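Local coordinates for protein polygalacturonase (Pectobacterium carotovorum subsp. carotovorum, PDB 1BHE) that hydrolyses the alpha-1,4 bonds between galacturonic acid units inside polygalacturonan chains and takes part in the maceration and soft-rotting of plant tissue, at residues A[244-255]-A[269-280]; A[304-313]-A[337-347]. All coordinates share one frame; numbering follows the deposited sequence.

Contact 1 (A[244-255]-A[269-280])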
loop_
_atom_site.group_PDB
_atom_site.type_symbol
_atom_site.label_atom_id
_atom_site.label_comp_id
_atom_site.label_asym_id
_atom_site.label_seq_id
_atom_site.Cartn_x
_atom_site.Cartn_y
_atom_site.Cartn_z
ATOM N N HIS A 244 -8.124 2.760 -13.543
ATOM C CA HIS A 244 -8.336 1.469 -14.184
ATOM C C HIS A 244 -7.865 0.305 -13.319
ATOM O O HIS A 244 -6.999 -0.482 -13.705
ATOM C CB HIS A 244 -7.647 1.419 -15.557
ATOM C CG HIS A 244 -7.876 2.648 -16.390
ATOM N ND1 HIS A 244 -9.137 3.057 -16.772
ATOM C CD2 HIS A 244 -7.007 3.582 -16.846
ATOM C CE1 HIS A 244 -9.025 4.180 -17.467
ATOM N NE2 HIS A 244 -7.750 4.524 -17.523
ATOM N N ASN A 245 -8.424 0.202 -12.116
ATOM C CA ASN A 245 -8.033 -0.842 -11.180
ATOM C C ASN A 245 -9.187 -1.728 -10.724
ATOM O O ASN A 245 -10.363 -1.387 -10.839
ATOM C CB ASN A 245 -7.402 -0.198 -9.933
ATOM C CG ASN A 245 -6.111 0.539 -10.245
ATOM O OD1 ASN A 245 -5.110 -0.071 -10.617
ATOM N ND2 ASN A 245 -6.163 1.858 -10.086
ATOM N N ASP A 246 -8.813 -2.863 -10.147
ATOM C CA ASP A 246 -9.744 -3.830 -9.587
ATOM C C ASP A 246 -9.336 -4.142 -8.146
ATOM O O ASP A 246 -8.194 -4.572 -7.934
ATOM C CB ASP A 246 -9.741 -5.148 -10.361
ATOM C CG ASP A 246 -10.417 -5.057 -11.714
ATOM O OD1 ASP A 246 -11.663 -5.127 -11.762
ATOM O OD2 ASP A 246 -9.707 -4.909 -12.730
ATOM N N PHE A 247 -10.198 -3.880 -7.179
ATOM C CA PHE A 247 -9.866 -4.168 -5.784
ATOM C C PHE A 247 -10.776 -5.288 -5.260
ATOM O O PHE A 247 -11.982 -5.324 -5.526
ATOM C CB PHE A 247 -9.962 -2.949 -4.891
ATOM C CG PHE A 247 -8.967 -1.839 -5.016
ATOM C CD1 PHE A 247 -7.931 -1.845 -5.929
ATOM C CD2 PHE A 247 -9.072 -0.740 -4.171
ATOM C CE1 PHE A 247 -7.031 -0.807 -6.031
ATOM C CE2 PHE A 247 -8.176 0.311 -4.249
ATOM C CZ PHE A 247 -7.158 0.278 -5.180
ATOM N N GLY A 248 -10.161 -6.239 -4.568
ATOM C CA GLY A 248 -10.874 -7.360 -3.971
ATOM C C GLY A 248 -11.052 -7.130 -2.475
ATOM O O GLY A 248 -11.378 -6.026 -2.032
ATOM N N THR A 249 -10.825 -8.170 -1.670
ATOM C CA THR A 249 -10.949 -8.016 -0.226
ATOM C C THR A 249 -10.010 -6.910 0.253
ATOM O O THR A 249 -9.025 -6.572 -0.410
ATOM C CB THR A 249 -10.640 -9.295 0.565
ATOM O OG1 THR A 249 -9.279 -9.672 0.318
ATOM C CG2 THR A 249 -11.572 -10.426 0.166
ATOM N N GLY A 250 -10.292 -6.398 1.445
ATOM C CA GLY A 250 -9.448 -5.358 2.023
ATOM C C GLY A 250 -10.276 -4.301 2.734
ATOM O O GLY A 250 -11.491 -4.457 2.886
ATOM N N HIS A 251 -9.611 -3.233 3.174
ATOM C CA HIS A 251 -10.309 -2.189 3.915
ATOM C C HIS A 251 -10.601 -0.956 3.074
ATOM O O HIS A 251 -11.136 0.011 3.621
ATOM C CB HIS A 251 -9.575 -1.857 5.214
ATOM C CG HIS A 251 -9.667 -2.931 6.264
ATOM N ND1 HIS A 251 -9.015 -2.822 7.473
ATOM C CD2 HIS A 251 -10.318 -4.108 6.312
ATOM C CE1 HIS A 251 -9.250 -3.894 8.211
ATOM N NE2 HIS A 251 -10.045 -4.692 7.524
ATOM N N GLY A 252 -10.314 -0.980 1.771
ATOM C CA GLY A 252 -10.673 0.126 0.920
ATOM C C GLY A 252 -9.638 0.941 0.188
ATOM O O GLY A 252 -8.425 0.793 0.299
ATOM N N MET A 253 -10.173 1.829 -0.649
ATOM C CA MET A 253 -9.434 2.865 -1.364
ATOM C C MET A 253 -9.458 4.052 -0.402
ATOM O O MET A 253 -10.400 4.851 -0.397
ATOM C CB MET A 253 -10.093 3.180 -2.699
ATOM C CG MET A 253 -9.593 4.425 -3.417
ATOM S SD MET A 253 -7.817 4.362 -3.762
ATOM C CE MET A 253 -7.215 5.653 -2.679
ATOM N N SER A 254 -8.507 4.067 0.534
ATOM C CA SER A 254 -8.507 5.015 1.622
ATOM C C SER A 254 -7.484 6.138 1.628
ATOM O O SER A 254 -6.412 6.106 1.040
ATOM C CB SER A 254 -8.321 4.233 2.950
ATOM O OG SER A 254 -9.282 3.197 3.070
ATOM N N ILE A 255 -7.847 7.176 2.380
ATOM C CA ILE A 255 -7.026 8.337 2.686
ATOM C C ILE A 255 -7.018 8.441 4.217
ATOM O O ILE A 255 -8.107 8.461 4.800
ATOM C CB ILE A 255 -7.519 9.642 2.067
ATOM C CG1 ILE A 255 -7.330 9.647 0.541
ATOM C CG2 ILE A 255 -6.824 10.863 2.660
ATOM C CD1 ILE A 255 -8.104 10.753 -0.159
ATOM N N ASP A 269 -12.395 4.908 -12.675
ATOM C CA ASP A 269 -12.498 3.553 -13.182
ATOM C C ASP A 269 -11.917 2.563 -12.168
ATOM O O ASP A 269 -10.802 2.061 -12.315
ATOM C CB ASP A 269 -11.816 3.398 -14.542
ATOM C CG ASP A 269 -12.075 2.039 -15.165
ATOM O OD1 ASP A 269 -12.966 1.309 -14.666
ATOM O OD2 ASP A 269 -11.399 1.683 -16.151
ATOM N N LEU A 270 -12.707 2.305 -11.135
ATOM C CA LEU A 270 -12.320 1.399 -10.066
ATOM C C LEU A 270 -13.417 0.370 -9.803
ATOM O O LEU A 270 -14.538 0.734 -9.439
ATOM C CB LEU A 270 -12.020 2.166 -8.774
ATOM C CG LEU A 270 -11.717 1.315 -7.533
ATOM C CD1 LEU A 270 -10.523 0.405 -7.760
ATOM C CD2 LEU A 270 -11.494 2.204 -6.316
ATOM N N LYS A 271 -13.079 -0.897 -10.018
ATOM C CA LYS A 271 -14.048 -1.968 -9.767
ATOM C C LYS A 271 -13.724 -2.610 -8.423
ATOM O O LYS A 271 -12.575 -2.965 -8.156
ATOM C CB LYS A 271 -14.044 -2.998 -10.888
ATOM C CG LYS A 271 -15.005 -2.683 -12.025
ATOM C CD LYS A 271 -14.270 -2.240 -13.280
ATOM C CE LYS A 271 -14.729 -3.041 -14.493
ATOM N NZ LYS A 271 -13.573 -3.659 -15.204
ATOM N N MET A 272 -14.724 -2.696 -7.546
ATOM C CA MET A 272 -14.525 -3.268 -6.218
ATOM C C MET A 272 -15.463 -4.444 -5.966
ATOM O O MET A 272 -16.675 -4.345 -6.183
ATOM C CB MET A 272 -14.715 -2.199 -5.145
ATOM C CG MET A 272 -13.918 -0.925 -5.366
ATOM S SD MET A 272 -14.068 0.293 -4.064
ATOM C CE MET A 272 -12.958 -0.369 -2.826
ATOM N N ASN A 273 -14.903 -5.565 -5.518
ATOM C CA ASN A 273 -15.713 -6.740 -5.221
ATOM C C ASN A 273 -15.296 -7.354 -3.890
ATOM O O ASN A 273 -14.192 -7.882 -3.771
ATOM C CB ASN A 273 -15.625 -7.790 -6.329
ATOM C CG ASN A 273 -16.636 -8.908 -6.156
ATOM O OD1 ASN A 273 -17.042 -9.248 -5.045
ATOM N ND2 ASN A 273 -17.065 -9.501 -7.271
ATOM N N GLY A 274 -16.166 -7.251 -2.888
ATOM C CA GLY A 274 -15.894 -7.822 -1.584
ATOM C C GLY A 274 -15.100 -6.981 -0.609
ATOM O O GLY A 274 -14.926 -7.409 0.539
ATOM N N THR A 275 -14.581 -5.834 -1.024
ATOM C CA THR A 275 -13.861 -4.931 -0.130
ATOM C C THR A 275 -14.792 -4.536 1.005
ATOM O O THR A 275 -15.958 -4.228 0.708
ATOM C CB THR A 275 -13.392 -3.671 -0.883
ATOM O OG1 THR A 275 -13.209 -3.980 -2.274
ATOM C CG2 THR A 275 -12.072 -3.156 -0.331
ATOM N N THR A 276 -14.341 -4.520 2.260
ATOM C CA THR A 276 -15.284 -4.179 3.329
ATOM C C THR A 276 -15.672 -2.709 3.312
ATOM O O THR A 276 -16.815 -2.382 3.646
ATOM C CB THR A 276 -14.870 -4.635 4.731
ATOM O OG1 THR A 276 -14.316 -3.561 5.489
ATOM C CG2 THR A 276 -13.895 -5.791 4.650
ATOM N N ASN A 277 -14.763 -1.824 2.931
ATOM C CA ASN A 277 -15.050 -0.402 2.783
ATOM C C ASN A 277 -14.749 -0.049 1.320
ATOM O O ASN A 277 -13.873 -0.678 0.717
ATOM C CB ASN A 277 -14.237 0.491 3.705
ATOM C CG ASN A 277 -14.250 0.107 5.162
ATOM O OD1 ASN A 277 -15.310 0.039 5.796
ATOM N ND2 ASN A 277 -13.072 -0.148 5.719
ATOM N N GLY A 278 -15.465 0.919 0.762
ATOM C CA GLY A 278 -15.241 1.301 -0.630
ATOM C C GLY A 278 -14.260 2.467 -0.712
ATOM O O GLY A 278 -13.037 2.289 -0.714
ATOM N N LEU A 279 -14.828 3.664 -0.782
ATOM C CA LEU A 279 -14.074 4.909 -0.842
ATOM C C LEU A 279 -14.042 5.533 0.549
ATOM O O LEU A 279 -15.084 5.867 1.121
ATOM C CB LEU A 279 -14.712 5.859 -1.855
ATOM C CG LEU A 279 -15.028 5.282 -3.237
ATOM C CD1 LEU A 279 -15.895 6.254 -4.036
ATOM C CD2 LEU A 279 -13.752 4.967 -3.997
ATOM N N ARG A 280 -12.841 5.687 1.109
ATOM C CA ARG A 280 -12.743 6.172 2.473
ATOM C C ARG A 280 -11.759 7.286 2.763
ATOM O O ARG A 280 -10.633 7.340 2.288
ATOM C CB ARG A 280 -12.376 4.945 3.333
ATOM C CG ARG A 280 -12.308 5.218 4.825
ATOM C CD ARG A 280 -12.425 3.889 5.574
ATOM N NE ARG A 280 -11.162 3.145 5.500
ATOM C CZ ARG A 280 -10.803 2.265 6.428
ATOM N NH1 ARG A 280 -11.620 2.041 7.456
ATOM N NH2 ARG A 280 -9.654 1.615 6.331
HETATM O O HOH W 1 -8.940 3.136 -10.344
HETATM O O HOH W 2 -10.075 7.545 -0.491
#
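Strands 245-247 and 270-273 run parallel in register, Asn245 beside Leu270 and Phe247 beside Met272. Backbone bonds alternate between them, such as Phe247 N to Lys271 O at 2.7 Å. A second parallel ladder follows, in which Met253 faces Leu279 and Ser254 faces Arg280. The register slips by one residue across the loops that separate the two ladders.

Side-chain polar bonds lie at both ends and in the turn. His244 ND1 gives Asp269 OD2 a nearly straight bond of 2.7 Å (176°). The oxygen lies in the ring plane and accepts on its anti lone pair, while the carboxylate stands steeply across the ring. In the turn, Thr275 OG1 donates to Gly248 O at 2.8 Å, and Asn277 ND2 donates to His251 O at 2.9 Å. That oxygen sits over one face of the Arg280 guanidinium. Arg280 NE reaches Ser254 OG at 3.1 Å, close to the guanidinium plane. Asp224 forms a salt bridge with Arg280 NH2 and a hydrogen bond with Ser254 OG, so serine and aspartate meet the same edge of the guanidinium.

Phe247, Leu270, Met272 and Met253 pack together on the inward face. In Leu270, CG anti to N (chi1 175°) and chi2 59° together put CD1 over the centre of the Phe247 ring, a CH-pi contact of 3.8 Å to the centroid. Leu270 CD2 meets Met253 CB at 4.0 Å.

His251 is probably an active-site residue, and its side chain lies beside Asp223, the predicted proton donor. Asn277 thus holds its backbone carbonyl.

These are successive turns of the right-handed parallel beta-helix of family 28. Phe247 and Met253 pack inward on Val226 of strand 226-230, Met272 packs on Met301 of strand 290-302, and Arg280 touches Val309 of strand 306-311.

Contact 2 (A[304-313]-A[337-347])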
loop_
_atom_site.group_PDB
_atom_site.type_symbol
_atom_site.label_atom_id
_atom_site.label_comp_id
_atom_site.label_asym_id
_atom_site.label_seq_id
_atom_site.Cartn_x
_atom_site.Cartn_y
_atom_site.Cartn_z
ATOM N N VAL A 304 -19.726 -4.750 -1.079
ATOM C CA VAL A 304 -18.988 -3.827 -0.229
ATOM C C VAL A 304 -19.915 -3.313 0.869
ATOM O O VAL A 304 -20.853 -2.564 0.600
ATOM C CB VAL A 304 -18.430 -2.655 -1.060
ATOM C CG1 VAL A 304 -17.762 -1.607 -0.188
ATOM C CG2 VAL A 304 -17.455 -3.164 -2.117
ATOM N N ALA A 305 -19.661 -3.694 2.113
ATOM C CA ALA A 305 -20.480 -3.311 3.251
ATOM C C ALA A 305 -20.617 -1.816 3.475
ATOM O O ALA A 305 -21.702 -1.339 3.815
ATOM C CB ALA A 305 -19.935 -3.961 4.528
ATOM N N LYS A 306 -19.540 -1.055 3.352
ATOM C CA LYS A 306 -19.533 0.388 3.565
ATOM C C LYS A 306 -18.942 1.087 2.345
ATOM O O LYS A 306 -17.743 1.367 2.299
ATOM C CB LYS A 306 -18.693 0.712 4.807
ATOM C CG LYS A 306 -19.331 0.382 6.142
ATOM C CD LYS A 306 -18.593 1.013 7.311
ATOM C CE LYS A 306 -18.734 0.164 8.564
ATOM N NZ LYS A 306 -19.101 0.983 9.755
ATOM N N PRO A 307 -19.760 1.333 1.325
ATOM C CA PRO A 307 -19.303 1.866 0.058
ATOM C C PRO A 307 -18.637 3.221 0.135
ATOM O O PRO A 307 -17.673 3.480 -0.594
ATOM C CB PRO A 307 -20.542 1.861 -0.834
ATOM C CG PRO A 307 -21.706 1.751 0.086
ATOM C CD PRO A 307 -21.207 1.002 1.291
ATOM N N ILE A 308 -19.141 4.133 0.956
ATOM C CA ILE A 308 -18.562 5.455 1.130
ATOM C C ILE A 308 -18.387 5.706 2.626
ATOM O O ILE A 308 -19.336 5.576 3.400
ATOM C CB ILE A 308 -19.369 6.614 0.520
ATOM C CG1 ILE A 308 -19.503 6.474 -0.995
ATOM C CG2 ILE A 308 -18.724 7.955 0.867
ATOM C CD1 ILE A 308 -20.389 7.497 -1.670
ATOM N N VAL A 309 -17.163 6.020 3.038
ATOM C CA VAL A 309 -16.867 6.320 4.427
ATOM C C VAL A 309 -16.039 7.602 4.535
ATOM O O VAL A 309 -14.919 7.687 4.037
ATOM C CB VAL A 309 -16.093 5.224 5.183
ATOM C CG1 VAL A 309 -15.795 5.659 6.622
ATOM C CG2 VAL A 309 -16.811 3.883 5.216
ATOM N N ILE A 310 -16.599 8.598 5.211
ATOM C CA ILE A 310 -15.906 9.839 5.521
ATOM C C ILE A 310 -16.031 9.974 7.042
ATOM O O ILE A 310 -17.077 10.371 7.559
ATOM C CB ILE A 310 -16.409 11.089 4.799
ATOM C CG1 ILE A 310 -16.173 10.989 3.292
ATOM C CG2 ILE A 310 -15.726 12.332 5.365
ATOM C CD1 ILE A 310 -16.589 12.192 2.481
ATOM N N ASP A 311 -14.986 9.572 7.756
ATOM C CA ASP A 311 -15.013 9.584 9.209
ATOM C C ASP A 311 -13.865 10.349 9.840
ATOM O O ASP A 311 -12.708 9.934 9.761
ATOM C CB ASP A 311 -14.991 8.134 9.728
ATOM C CG ASP A 311 -15.570 8.029 11.126
ATOM O OD1 ASP A 311 -15.577 9.043 11.852
ATOM O OD2 ASP A 311 -16.033 6.928 11.495
ATOM N N THR A 312 -14.206 11.426 10.544
ATOM C CA THR A 312 -13.216 12.247 11.222
ATOM C C THR A 312 -12.910 11.754 12.627
ATOM O O THR A 312 -11.970 12.245 13.263
ATOM C CB THR A 312 -13.659 13.721 11.319
ATOM O OG1 THR A 312 -14.809 13.770 12.178
ATOM C CG2 THR A 312 -14.005 14.285 9.956
ATOM N N VAL A 313 -13.659 10.787 13.140
ATOM C CA VAL A 313 -13.389 10.214 14.453
ATOM C C VAL A 313 -13.380 8.689 14.349
ATOM O O VAL A 313 -14.030 7.975 15.108
ATOM C CB VAL A 313 -14.395 10.651 15.528
ATOM C CG1 VAL A 313 -14.124 12.065 16.023
ATOM C CG2 VAL A 313 -15.825 10.548 15.014
ATOM N N THR A 337 -24.920 -3.839 -4.175
ATOM C CA THR A 337 -25.475 -4.586 -3.055
ATOM C C THR A 337 -25.716 -3.685 -1.850
ATOM O O THR A 337 -25.176 -2.590 -1.729
ATOM C CB THR A 337 -24.581 -5.759 -2.608
ATOM O OG1 THR A 337 -23.266 -5.255 -2.347
ATOM C CG2 THR A 337 -24.517 -6.850 -3.663
ATOM N N LYS A 338 -26.550 -4.180 -0.943
ATOM C CA LYS A 338 -26.923 -3.471 0.270
ATOM C C LYS A 338 -25.716 -3.091 1.116
ATOM O O LYS A 338 -24.901 -3.952 1.446
ATOM C CB LYS A 338 -27.886 -4.348 1.075
ATOM C CG LYS A 338 -28.398 -3.728 2.367
ATOM C CD LYS A 338 -29.148 -4.778 3.184
ATOM C CE LYS A 338 -29.740 -4.177 4.444
ATOM N NZ LYS A 338 -30.871 -5.000 4.964
ATOM N N GLY A 339 -25.623 -1.821 1.503
ATOM C CA GLY A 339 -24.511 -1.361 2.326
ATOM C C GLY A 339 -24.873 -0.108 3.108
ATOM O O GLY A 339 -25.995 0.400 3.025
ATOM N N VAL A 340 -23.923 0.396 3.884
ATOM C CA VAL A 340 -24.093 1.592 4.694
ATOM C C VAL A 340 -23.085 2.675 4.310
ATOM O O VAL A 340 -21.885 2.422 4.197
ATOM C CB VAL A 340 -23.933 1.275 6.195
ATOM C CG1 VAL A 340 -23.783 2.523 7.052
ATOM C CG2 VAL A 340 -25.117 0.458 6.704
ATOM N N VAL A 341 -23.582 3.899 4.154
ATOM C CA VAL A 341 -22.738 5.054 3.881
ATOM C C VAL A 341 -22.577 5.840 5.182
ATOM O O VAL A 341 -23.568 6.260 5.786
ATOM C CB VAL A 341 -23.289 5.973 2.783
ATOM C CG1 VAL A 341 -22.574 7.319 2.763
ATOM C CG2 VAL A 341 -23.163 5.308 1.421
ATOM N N VAL A 342 -21.333 6.018 5.611
ATOM C CA VAL A 342 -21.033 6.744 6.833
ATOM C C VAL A 342 -20.362 8.083 6.546
ATOM O O VAL A 342 -19.275 8.162 5.969
ATOM C CB VAL A 342 -20.140 5.922 7.782
ATOM C CG1 VAL A 342 -19.832 6.696 9.054
ATOM C CG2 VAL A 342 -20.791 4.587 8.128
ATOM N N LEU A 343 -21.022 9.159 6.961
ATOM C CA LEU A 343 -20.496 10.511 6.795
ATOM C C LEU A 343 -20.479 11.191 8.162
ATOM O O LEU A 343 -21.513 11.670 8.642
ATOM C CB LEU A 343 -21.296 11.326 5.794
ATOM C CG LEU A 343 -21.540 10.756 4.400
ATOM C CD1 LEU A 343 -22.544 11.610 3.644
ATOM C CD2 LEU A 343 -20.233 10.626 3.630
ATOM N N ASN A 344 -19.311 11.212 8.793
ATOM C CA ASN A 344 -19.157 11.795 10.120
ATOM C C ASN A 344 -18.115 12.906 10.149
ATOM O O ASN A 344 -16.921 12.662 9.972
ATOM C CB ASN A 344 -18.782 10.698 11.117
ATOM C CG ASN A 344 -18.744 11.167 12.554
ATOM O OD1 ASN A 344 -18.913 12.345 12.869
ATOM N ND2 ASN A 344 -18.519 10.223 13.458
ATOM N N GLY A 345 -18.567 14.130 10.421
ATOM C CA GLY A 345 -17.698 15.288 10.464
ATOM C C GLY A 345 -17.486 15.872 11.848
ATOM O O GLY A 345 -17.196 17.062 11.980
ATOM N N GLU A 346 -17.586 15.044 12.883
ATOM C CA GLU A 346 -17.342 15.492 14.256
ATOM C C GLU A 346 -15.952 16.094 14.353
ATOM O O GLU A 346 -15.023 15.656 13.667
ATOM C CB GLU A 346 -17.497 14.305 15.205
ATOM C CG GLU A 346 -17.438 14.600 16.690
ATOM C CD GLU A 346 -17.562 13.346 17.540
ATOM O OE1 GLU A 346 -18.436 12.499 17.250
ATOM O OE2 GLU A 346 -16.793 13.192 18.510
ATOM N N ASN A 347 -15.756 17.146 15.140
ATOM C CA ASN A 347 -14.457 17.781 15.312
ATOM C C ASN A 347 -14.059 18.723 14.183
ATOM O O ASN A 347 -13.042 19.413 14.306
ATOM C CB ASN A 347 -13.349 16.746 15.538
ATOM C CG ASN A 347 -13.395 16.081 16.898
ATOM O OD1 ASN A 347 -13.789 16.673 17.903
ATOM N ND2 ASN A 347 -12.989 14.815 16.943
HETATM O O HOH W 3 -21.509 -3.288 -2.990
HETATM O O HOH W 4 -22.961 -1.195 -0.525
HETATM O O HOH W 5 -17.459 7.660 13.769
#
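Leu343 turns its CD2 methyl against Ile310, crossing it at a slant, with CD2 4.0 Å from Ile310 CB. The same methyl also touches Ile308 CG2. Ile308 CB in turn rests on Val341 CG1, and the Pro307 ring lies across Val341 at about a right angle, CG to CG2 4.1 Å. These aliphatic side chains project from, or next to, the parallel strands 308-311 and 340-344. Backbone bonds join the strands, among them Asn344 N to Ile310 O at 2.7 Å.

Polar groups take over at the end. Asp311 and Asn344 both carry CG anti to the backbone N (chi1 -157° and -174°), and their flat groups are turned 35° apart. A water joins Asp311 OD2 to Asn344 ND2, at 2.8 Å from the amide nitrogen. Each side chain also closes an Asx turn: Asp311 OD1 accepts from Val313 N, and Asn344 OD1 from Glu346 N at 3.0 Å. Val313 stands across Glu346, with Val313 CG1 3.8 Å from Glu346 OE2.

This is a pair of neighbouring rungs in the beta-helix. Ile308 and Ile310 pack inward on Phe330 and Trp325 of strand 324-335. Strand 366-370 follows on the far side, where Trp367 meets Val341 and Ile369 meets Leu343.

Contact 1 precedes contact 2 along the chain, and their centres lie about 14 Å apart. Both belong to the same parallel beta-helix, on the same side of the chain's centre. Strand 277-282, partly in contact 1, pairs directly with strand 306-311 of contact 2, so the order of strands is 253-256, 277-282, 306-311, 340-344. Two probable backbone hydrogen bonds cross between the contacts: Gly278 N to Lys306 O, and Val309 N to Leu279 O, each 2.8 Å. Contact 1 holds the probable active-site residue His251. The Val309 side chain of contact 2 is about 9 Å from that of His251. This order carries the beta-helix from the turn with that histidine into its C-terminal turns.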